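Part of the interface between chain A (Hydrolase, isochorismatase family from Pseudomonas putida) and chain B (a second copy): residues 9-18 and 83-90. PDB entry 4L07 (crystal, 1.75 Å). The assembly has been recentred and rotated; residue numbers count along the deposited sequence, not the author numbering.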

# COMPACT_ATOMS: atom_id res chain seq x y z
N ALA A 9 -8.87 -1.09 31.26
CA ALA A 9 -9.89 -2.11 31.01
C ALA A 9 -10.05 -2.41 29.52
O ALA A 9 -10.40 -3.53 29.15
CB ALA A 9 -11.23 -1.70 31.62
N ALA A 10 -9.79 -1.41 28.67
CA ALA A 10 -9.88 -1.56 27.22
C ALA A 10 -8.68 -2.31 26.64
O ALA A 10 -8.63 -2.59 25.43
CB ALA A 10 -10.04 -0.20 26.54
N GLY A 11 -7.72 -2.65 27.49
CA GLY A 11 -6.57 -3.47 27.11
C GLY A 11 -5.43 -2.71 26.46
O GLY A 11 -4.60 -3.31 25.76
N PHE A 12 -5.36 -1.40 26.71
CA PHE A 12 -4.28 -0.57 26.16
C PHE A 12 -3.08 -0.48 27.10
O PHE A 12 -3.16 -0.86 28.27
CB PHE A 12 -4.80 0.85 25.89
CG PHE A 12 -5.78 0.94 24.74
CD1 PHE A 12 -5.40 0.61 23.44
CD2 PHE A 12 -7.07 1.40 24.97
CE1 PHE A 12 -6.30 0.72 22.39
CE2 PHE A 12 -7.98 1.51 23.92
CZ PHE A 12 -7.60 1.17 22.63
N GLY A 13 -1.96 0.01 26.57
CA GLY A 13 -0.80 0.36 27.39
C GLY A 13 0.12 -0.78 27.79
O GLY A 13 0.98 -0.59 28.65
N ASN A 14 -0.06 -1.95 27.19
CA ASN A 14 0.84 -3.10 27.42
C ASN A 14 2.25 -2.83 26.92
O ASN A 14 2.42 -2.09 25.95
CB ASN A 14 0.30 -4.35 26.74
CG ASN A 14 -1.09 -4.72 27.20
OD1 ASN A 14 -1.27 -5.27 28.28
ND2 ASN A 14 -2.08 -4.43 26.37
N PRO A 15 3.27 -3.43 27.57
CA PRO A 15 4.64 -3.21 27.11
C PRO A 15 4.95 -4.00 25.84
O PRO A 15 4.32 -5.02 25.57
CB PRO A 15 5.49 -3.74 28.28
CG PRO A 15 4.62 -4.75 28.94
CD PRO A 15 3.21 -4.26 28.79
N VAL A 16 5.91 -3.53 25.05
CA VAL A 16 6.33 -4.32 23.89
C VAL A 16 7.51 -5.23 24.23
O VAL A 16 8.50 -4.80 24.84
CB VAL A 16 6.48 -3.52 22.55
CG1 VAL A 16 6.17 -2.04 22.70
CG2 VAL A 16 7.82 -3.78 21.85
N SER A 17 7.36 -6.50 23.89
CA SER A 17 8.45 -7.45 24.03
C SER A 17 9.37 -7.24 22.84
O SER A 17 9.03 -7.61 21.72
CB SER A 17 7.92 -8.88 24.07
OG SER A 17 8.99 -9.80 24.19
N ARG A 18 10.52 -6.64 23.10
CA ARG A 18 11.42 -6.21 22.03
C ARG A 18 12.05 -7.38 21.28
O ARG A 18 12.37 -8.41 21.87
CB ARG A 18 12.49 -5.27 22.57
CG ARG A 18 11.90 -4.03 23.21
CD ARG A 18 12.96 -3.21 23.93
NE ARG A 18 12.35 -2.10 24.67
CZ ARG A 18 13.03 -1.12 25.24
NH1 ARG A 18 14.36 -1.09 25.15
NH2 ARG A 18 12.40 -0.15 25.90
N LEU B 83 -1.67 -5.91 18.25
CA LEU B 83 -2.45 -6.63 19.26
C LEU B 83 -1.67 -6.91 20.56
O LEU B 83 -2.26 -7.25 21.58
CB LEU B 83 -2.99 -7.93 18.68
CG LEU B 83 -4.39 -7.91 18.06
CD1 LEU B 83 -4.87 -6.54 17.59
CD2 LEU B 83 -4.54 -8.95 16.97
N GLU B 84 -0.35 -6.75 20.52
CA GLU B 84 0.46 -6.80 21.73
C GLU B 84 0.22 -5.54 22.56
O GLU B 84 -0.00 -5.62 23.77
CB GLU B 84 1.95 -6.94 21.39
CG GLU B 84 2.88 -6.93 22.60
CD GLU B 84 4.34 -6.96 22.21
OE1 GLU B 84 4.72 -6.32 21.20
OE2 GLU B 84 5.12 -7.63 22.92
N LYS B 85 0.25 -4.38 21.90
CA LYS B 85 0.03 -3.09 22.56
C LYS B 85 -1.43 -2.89 22.96
O LYS B 85 -1.74 -2.51 24.09
CB LYS B 85 0.45 -1.95 21.63
CG LYS B 85 1.81 -1.35 21.95
CD LYS B 85 1.66 -0.34 23.08
CE LYS B 85 2.93 -0.28 23.89
NZ LYS B 85 2.75 0.57 25.09
N SER B 86 -2.32 -3.19 22.02
CA SER B 86 -3.74 -2.95 22.23
C SER B 86 -4.41 -4.30 22.23
O SER B 86 -5.12 -4.67 21.31
CB SER B 86 -4.31 -2.11 21.08
OG SER B 86 -3.71 -0.85 20.97
N SER B 87 -4.20 -5.00 23.33
CA SER B 87 -4.62 -6.40 23.48
C SER B 87 -6.13 -6.59 23.57
O SER B 87 -6.64 -7.69 23.30
CB SER B 87 -3.92 -7.06 24.69
OG SER B 87 -4.25 -6.39 25.90
N GLY B 88 -6.84 -5.53 23.96
CA GLY B 88 -8.30 -5.55 24.01
C GLY B 88 -8.94 -5.81 22.66
O GLY B 88 -10.03 -6.37 22.58
N MET B 89 -8.23 -5.42 21.60
CA MET B 89 -8.70 -5.61 20.22
C MET B 89 -8.78 -7.08 19.80
O MET B 89 -9.47 -7.40 18.85
CB MET B 89 -7.81 -4.83 19.23
CG MET B 89 -7.71 -3.34 19.53
SD MET B 89 -9.31 -2.51 19.41
CE MET B 89 -8.91 -0.92 20.13
N ALA B 90 -8.07 -7.96 20.51
CA ALA B 90 -8.10 -9.39 20.18
C ALA B 90 -9.47 -10.04 20.41
O ALA B 90 -9.72 -11.15 19.92
CB ALA B 90 -7.01 -10.14 20.94
O HOH W 1 -6.92 -2.50 23.28

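The shortest hydrogen bond across this contact, and the straightest of those with a measured N-H...O angle, runs from the backbone N of A:Ser17 to OE2 of B:Glu84, at 2.7 Å with an angle of 169°. B:Glu84 belongs to the end of a helix, and its chi1 and chi2 are both t, so the side chain is extended; although its CA-to-CB bond points sideways, the carboxylate reaches the chain A backbone. Its other oxygen, OE1, is hydrogen-bonded elsewhere in the structure.

The second well-formed bond joins A:Asn14 ND2 to B:Lys85 O, at 3.0 Å and 160°. B:Ser86 is the first residue to leave helical phi/psi, so this carbonyl lies where the helix ends and the amide of A:Asn14 supplies it with a donor from the other chain. A:Asn14 ND2 also makes a weak bond within its own chain to A:Gly11 O, 2.8 Å away but bent to 115°, which links the side chain to the turn preceding it.

A:Gly11 O is in turn the focus of B:Ser87. B:Ser87 OG donates to A:Gly11 O at 3.1 Å, and B:Ser87 N lies 3.0 Å from A:Gly11 O, a weak bond because its angle is 129°. One acceptor thus receives both the backbone and the side chain of a single residue. A:Gly11 O also lies 3.4 Å from B:Lys85 O, but both are acceptors and no bond joins them.

Beside this cluster the backbones come very close: the CA atoms of A:Gly11 and B:Gly88 are 4.1 Å apart. B:Gly88 CA approaches A:Ala10 O at 3.3 Å in a CA-H...O contact with an angle of 159° at the hydrogen. The fit depends on both glycines. An ideal CB on A:Gly11 would sit 2.4 Å from B:Gly88 N. An ideal CB on B:Gly88 would sit 1.9 Å from A:Ala10 O. Both would clash. The positive phi of A:Gly11, 84°, which closes a Schellman motif after the helix, separately favours glycine. A water bridges the same pair of segments, donating to A:Ala10 O at 2.7 Å and accepting a weak bond from B:Gly88 N at 3.1 Å.

Packing around the A:Phe12 ring and the A:Val16 side chain completes the contact. The CA-to-CB bond of A:Phe12 points away from chain B, yet its ring comes back within reach: A:Phe12 CZ lies 3.5 Å from B:Met89 CE, while B:Ser86 OG approaches the ring edge, 3.3 Å from A:Phe12 CD1. Farther along, A:Val16 CG1 packs 3.9 Å from B:Lys85 CE. Together the two stretches bury 557 Å², counting both sides.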